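Local coordinates for structural protein (unclassified Rudivirus, PDB 6WQ0) that self-assembles into the helical nucleocapsid of a rod-shaped archaeal virus, wrapping around the DNA and keeping it in the A-form, at residues 12-15 against 16-20; 112-115 against 116-119. All coordinates share one frame; numbering follows the deposited sequence.

Contact 1 of 2, residues 12-15 against 16-20. With nucleotides of chain A; nucleotides of chain B.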
# COMPACT_ATOMS: atom_id res chain seq x y z
N GLN C 12 -10.46 -35.29 -62.33
CA GLN C 12 -9.16 -35.31 -61.67
C GLN C 12 -8.35 -34.06 -62.00
O GLN C 12 -7.71 -33.48 -61.11
CB GLN C 12 -8.39 -36.56 -62.08
CG GLN C 12 -9.15 -37.84 -61.89
CD GLN C 12 -8.45 -39.03 -62.50
OE1 GLN C 12 -8.71 -39.40 -63.64
NE2 GLN C 12 -7.57 -39.65 -61.73
N ARG C 13 -8.36 -33.65 -63.27
CA ARG C 13 -7.69 -32.42 -63.66
C ARG C 13 -8.24 -31.23 -62.89
O ARG C 13 -7.48 -30.41 -62.36
CB ARG C 13 -7.85 -32.18 -65.16
CG ARG C 13 -7.10 -33.13 -66.03
CD ARG C 13 -7.01 -32.60 -67.43
NE ARG C 13 -7.03 -33.66 -68.42
CZ ARG C 13 -6.83 -33.48 -69.72
NH1 ARG C 13 -6.59 -32.26 -70.19
NH2 ARG C 13 -6.87 -34.50 -70.55
N TYR C 14 -9.56 -31.11 -62.82
CA TYR C 14 -10.17 -29.98 -62.13
C TYR C 14 -9.91 -30.04 -60.63
O TYR C 14 -9.64 -29.01 -60.01
CB TYR C 14 -11.68 -29.94 -62.41
CG TYR C 14 -12.39 -28.84 -61.65
CD1 TYR C 14 -12.21 -27.51 -61.99
CD2 TYR C 14 -13.21 -29.14 -60.58
CE1 TYR C 14 -12.84 -26.51 -61.29
CE2 TYR C 14 -13.84 -28.14 -59.88
CZ TYR C 14 -13.65 -26.83 -60.23
OH TYR C 14 -14.29 -25.84 -59.53
N GLY C 15 -9.94 -31.23 -60.04
CA GLY C 15 -9.63 -31.35 -58.63
C GLY C 15 -8.22 -30.92 -58.29
O GLY C 15 -8.01 -30.12 -57.37
N LYS C 16 -7.24 -31.40 -59.05
CA LYS C 16 -5.87 -31.03 -58.75
C LYS C 16 -5.60 -29.57 -59.06
O LYS C 16 -4.92 -28.88 -58.28
CB LYS C 16 -4.89 -31.93 -59.51
CG LYS C 16 -3.50 -31.87 -58.94
CD LYS C 16 -2.64 -33.02 -59.39
CE LYS C 16 -1.27 -32.92 -58.78
NZ LYS C 16 -0.34 -33.83 -59.48
N TRP C 17 -6.13 -29.05 -60.17
CA TRP C 17 -5.94 -27.65 -60.50
C TRP C 17 -6.56 -26.75 -59.45
O TRP C 17 -5.95 -25.76 -59.03
CB TRP C 17 -6.53 -27.34 -61.88
CG TRP C 17 -6.49 -25.88 -62.22
CD1 TRP C 17 -5.47 -25.21 -62.82
CD2 TRP C 17 -7.51 -24.91 -61.95
NE1 TRP C 17 -5.79 -23.89 -62.95
CE2 TRP C 17 -7.04 -23.68 -62.42
CE3 TRP C 17 -8.78 -24.97 -61.37
CZ2 TRP C 17 -7.78 -22.51 -62.33
CZ3 TRP C 17 -9.51 -23.81 -61.28
CH2 TRP C 17 -9.01 -22.60 -61.75
N ASN C 18 -7.78 -27.06 -59.01
CA ASN C 18 -8.44 -26.24 -58.01
C ASN C 18 -7.73 -26.31 -56.67
O ASN C 18 -7.63 -25.30 -55.97
CB ASN C 18 -9.89 -26.69 -57.89
CG ASN C 18 -10.74 -25.70 -57.15
OD1 ASN C 18 -10.53 -24.50 -57.25
ND2 ASN C 18 -11.70 -26.20 -56.40
N ALA C 19 -7.21 -27.48 -56.30
CA ALA C 19 -6.45 -27.59 -55.06
C ALA C 19 -5.20 -26.73 -55.11
O ALA C 19 -4.89 -26.00 -54.16
CB ALA C 19 -6.09 -29.05 -54.79
N LYS C 20 -4.46 -26.79 -56.22
CA LYS C 20 -3.23 -26.02 -56.32
C LYS C 20 -3.52 -24.52 -56.40
O LYS C 20 -2.75 -23.71 -55.87
CB LYS C 20 -2.43 -26.48 -57.53
CG LYS C 20 -1.93 -27.90 -57.43
CD LYS C 20 -1.00 -28.08 -56.25
CE LYS C 20 0.42 -27.71 -56.59
NZ LYS C 20 1.05 -28.71 -57.47
P DA A 151 0.07 -29.05 -61.03
OP1 DA A 151 -0.06 -29.95 -59.88
OP2 DA A 151 1.29 -29.07 -61.85
O5' DA A 151 -1.14 -29.31 -62.04
C5' DA A 151 -2.47 -29.42 -61.57
C4' DA A 151 -3.42 -29.61 -62.73
O4' DA A 151 -3.36 -28.46 -63.58
C3' DA A 151 -3.09 -30.78 -63.65
O3' DA A 151 -3.75 -31.94 -63.20
C2' DA A 151 -3.66 -30.35 -64.99
C1' DA A 151 -3.57 -28.83 -64.93
N9 DA A 151 -2.50 -28.25 -65.74
C8 DA A 151 -1.28 -27.82 -65.32
N7 DA A 151 -0.55 -27.32 -66.28
C5 DA A 151 -1.34 -27.43 -67.40
C6 DA A 151 -1.14 -27.08 -68.74
N6 DA A 151 -0.02 -26.52 -69.19
N1 DA A 151 -2.14 -27.33 -69.61
C2 DA A 151 -3.26 -27.90 -69.15
N3 DA A 151 -3.56 -28.26 -67.92
C4 DA A 151 -2.55 -28.00 -67.08
P DT A 152 -3.29 -33.38 -63.72
OP1 DT A 152 -4.01 -34.35 -62.87
OP2 DT A 152 -1.82 -33.42 -63.74
O5' DT A 152 -3.77 -33.45 -65.25
C5' DT A 152 -2.85 -33.88 -66.28
C4' DT A 152 -3.34 -33.53 -67.68
O4' DT A 152 -2.87 -32.22 -68.04
C3' DT A 152 -2.81 -34.45 -68.77
O3' DT A 152 -3.75 -35.47 -69.02
C2' DT A 152 -2.66 -33.54 -70.00
C1' DT A 152 -2.73 -32.12 -69.44
N1 DT A 152 -1.53 -31.27 -69.74
C2 DT A 152 -1.28 -30.84 -71.03
O2 DT A 152 -1.98 -31.13 -71.98
N3 DT A 152 -0.17 -30.07 -71.16
C4 DT A 152 0.70 -29.68 -70.18
O4 DT A 152 1.67 -28.98 -70.41
C5 DT A 152 0.38 -30.16 -68.86
C7 DT A 152 1.26 -29.79 -67.70
C6 DT A 152 -0.70 -30.92 -68.71
P DT B 143 1.67 -32.10 -56.29
OP1 DT B 143 0.79 -30.94 -56.18
OP2 DT B 143 1.86 -32.78 -57.58
O5' DT B 143 3.11 -31.71 -55.74
C5' DT B 143 3.26 -31.10 -54.48
C4' DT B 143 4.69 -30.66 -54.25
O4' DT B 143 5.55 -31.81 -54.14
C3' DT B 143 5.31 -29.86 -55.36
O3' DT B 143 4.87 -28.51 -55.30
C2' DT B 143 6.79 -29.99 -55.02
C1' DT B 143 6.86 -31.45 -54.54
N1 DT B 143 7.33 -32.40 -55.58
C2 DT B 143 8.68 -32.55 -55.80
O2 DT B 143 9.53 -31.95 -55.18
N3 DT B 143 9.00 -33.44 -56.78
C4 DT B 143 8.13 -34.18 -57.54
O4 DT B 143 8.52 -34.96 -58.40
C5 DT B 143 6.74 -33.97 -57.27
C7 DT B 143 5.70 -34.72 -58.05
C6 DT B 143 6.41 -33.11 -56.31
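Tyr-14 and Asn-18, one turn apart on helix 10-24, lie side by side and point the same way, ring and amide stacked with their planes 14° apart. CB of Asn-18 sits over one face of the phenol. The Tyr-14 hydroxyl bonds to Gln-46 of a neighbouring subunit. The backbone is satisfied in the ordinary i to i+4 way: Lys-16 N reaches Gln-12 O at 3.0 Å, Trp-17 N reaches Arg-13 O at 2.9 Å, and Asn-18 N reaches Tyr-14 O at the same 2.9 Å. Ala-19 N does likewise with Gly-15 O. Gln-12 NE2 bonds Asn-44 OD1 of another neighbouring subunit. The Tyr-14 and Trp-17 rings brush obliquely, CE1 of the tyrosine 4.3 Å from CZ3 of the tryptophan, while the indole N-H is taken up by a thymine O2 and its ring stacks on Phe-45 of the subunit that supplies Gln-46.

Helix 10-24 lies against the DNA in this all-helical capsid protein, and its lysines meet both strands, consistent with phosphate coordination by positively charged residues. Lys-16 runs out fully extended, with CG anti to the backbone N (chi1 -164°), and its NZ donates to OP2 of DT143 of chain B at 3.1 Å. Lys-20 reaches the same phosphate by a folded chain. Its NZ lies 2.6 Å from OP1 of DT143 of chain B and 2.9 Å from OP1 of DA151 of chain A, with a salt bridge to a further phosphate. Arg-13 instead lies along DT152 of chain A: CG is 3.4 Å from O5', and O3' lies over one guanidinium face. NE of Arg-13 makes a weak hydrogen bond to Arg-8 O. Trp-17 meets O4' of DA151 of chain A edge-on.

Contact 2 of 2, residues 112-115 against 116-119; sequences GANP and EILD
With CG of Asn-114 trans to its own backbone N (chi1 -161°) and the amide turned only slightly (chi2 -17°), OD1 reaches forward to Glu-116 N at the start of the helix. The resulting bond is weak, 3.4 Å between Asn-114 OD1 and Glu-116 N. The Asn-114 and Glu-116 side chains run side by side, with amide and carboxylate planes 88° apart. Ile-117 crosses the asparagine side chain at about a right angle, its CG1 lying 3.9 Å from Asn-114 CB and equally far from ND2.

Asn-114 is thus the N-cap of helix 115-126, with Pro-115 as the first helical residue, where a ring in place of the amide N-H costs no helical bond. The main chain takes over at once: Leu-118 N donates to Asn-114 O at 3.0 Å, and Asp-119 N to Pro-115 O at 2.9 Å. Leu-118 also leans back past the cap, its CD1 4.0 Å from Ala-113 CB, and continues onto Tyr-76 and Tyr-79 of helix 71-89 and Tyr-107 and Val-108 of helix 94-111. Asn-114 N is hydrogen-bonded to the Tyr-76 hydroxyl. The Asp-119 carboxylate folds back beside Pro-115 O, but OD1 and that carbonyl oxygen are both acceptors and form no bond; Lys-104 supplies the partner of OD1 through a salt bridge.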
# COMPACT_ATOMS: atom_id res chain seq x y z
N GLY C 112 -4.36 -15.79 -94.62
CA GLY C 112 -4.37 -14.94 -95.80
C GLY C 112 -3.21 -13.98 -95.89
O GLY C 112 -3.37 -12.88 -96.41
N ALA C 113 -2.04 -14.38 -95.39
CA ALA C 113 -0.87 -13.53 -95.45
C ALA C 113 -0.31 -13.49 -96.87
O ALA C 113 -0.56 -14.36 -97.69
CB ALA C 113 0.20 -14.02 -94.48
N ASN C 114 0.46 -12.45 -97.14
CA ASN C 114 1.09 -12.19 -98.43
C ASN C 114 2.44 -12.88 -98.49
O ASN C 114 3.28 -12.66 -97.61
CB ASN C 114 1.26 -10.70 -98.65
CG ASN C 114 1.46 -10.34 -100.11
OD1 ASN C 114 1.78 -11.18 -100.94
ND2 ASN C 114 1.27 -9.07 -100.42
N PRO C 115 2.69 -13.73 -99.49
CA PRO C 115 4.01 -14.37 -99.59
C PRO C 115 5.17 -13.39 -99.72
O PRO C 115 6.25 -13.65 -99.18
CB PRO C 115 3.87 -15.26 -100.83
CG PRO C 115 2.42 -15.51 -100.95
CD PRO C 115 1.74 -14.26 -100.48
N GLU C 116 4.97 -12.27 -100.41
CA GLU C 116 6.04 -11.30 -100.61
C GLU C 116 6.47 -10.67 -99.29
O GLU C 116 7.67 -10.57 -99.00
CB GLU C 116 5.58 -10.24 -101.60
CG GLU C 116 6.63 -9.20 -101.93
CD GLU C 116 6.11 -8.16 -102.91
OE1 GLU C 116 4.93 -8.24 -103.30
OE2 GLU C 116 6.89 -7.26 -103.28
N ILE C 117 5.51 -10.23 -98.48
CA ILE C 117 5.85 -9.63 -97.19
C ILE C 117 6.40 -10.68 -96.23
O ILE C 117 7.26 -10.38 -95.40
CB ILE C 117 4.63 -8.90 -96.61
CG1 ILE C 117 3.95 -8.08 -97.70
CG2 ILE C 117 5.04 -8.01 -95.46
CD1 ILE C 117 2.85 -7.20 -97.19
N LEU C 118 5.92 -11.92 -96.32
CA LEU C 118 6.50 -12.99 -95.51
C LEU C 118 7.96 -13.21 -95.86
O LEU C 118 8.80 -13.40 -94.98
CB LEU C 118 5.70 -14.28 -95.68
CG LEU C 118 4.35 -14.34 -94.97
CD1 LEU C 118 3.81 -15.75 -95.00
CD2 LEU C 118 4.48 -13.86 -93.55
N ASP C 119 8.29 -13.16 -97.16
CA ASP C 119 9.68 -13.27 -97.58
C ASP C 119 10.51 -12.09 -97.06
O ASP C 119 11.65 -12.28 -96.62
CB ASP C 119 9.77 -13.36 -99.10
CG ASP C 119 9.15 -14.61 -99.64
OD1 ASP C 119 8.66 -15.43 -98.84
OD2 ASP C 119 9.14 -14.79 -100.87

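Contacts 1 and 2 lie on opposite sides of the chain's centre, their centres about 43 Å apart, and share no helix. Both are partly buried, but by different neighbours. At 12-20, in the middle of a helix, the surroundings are DNA and two other subunits, and polar side-chain ends mostly find partners outside the helix, in DNA phosphates or neighbouring subunits. At 112-119, where one helix ends and the next begins, no other protein chain touches the segments and the DNA is about 10 Å from the nearest atom. There the apolar side packs against helices and loops of the same chain, the Asp-119 carboxylate pairs within it, and Pro-115 and Glu-116 remain at the surface.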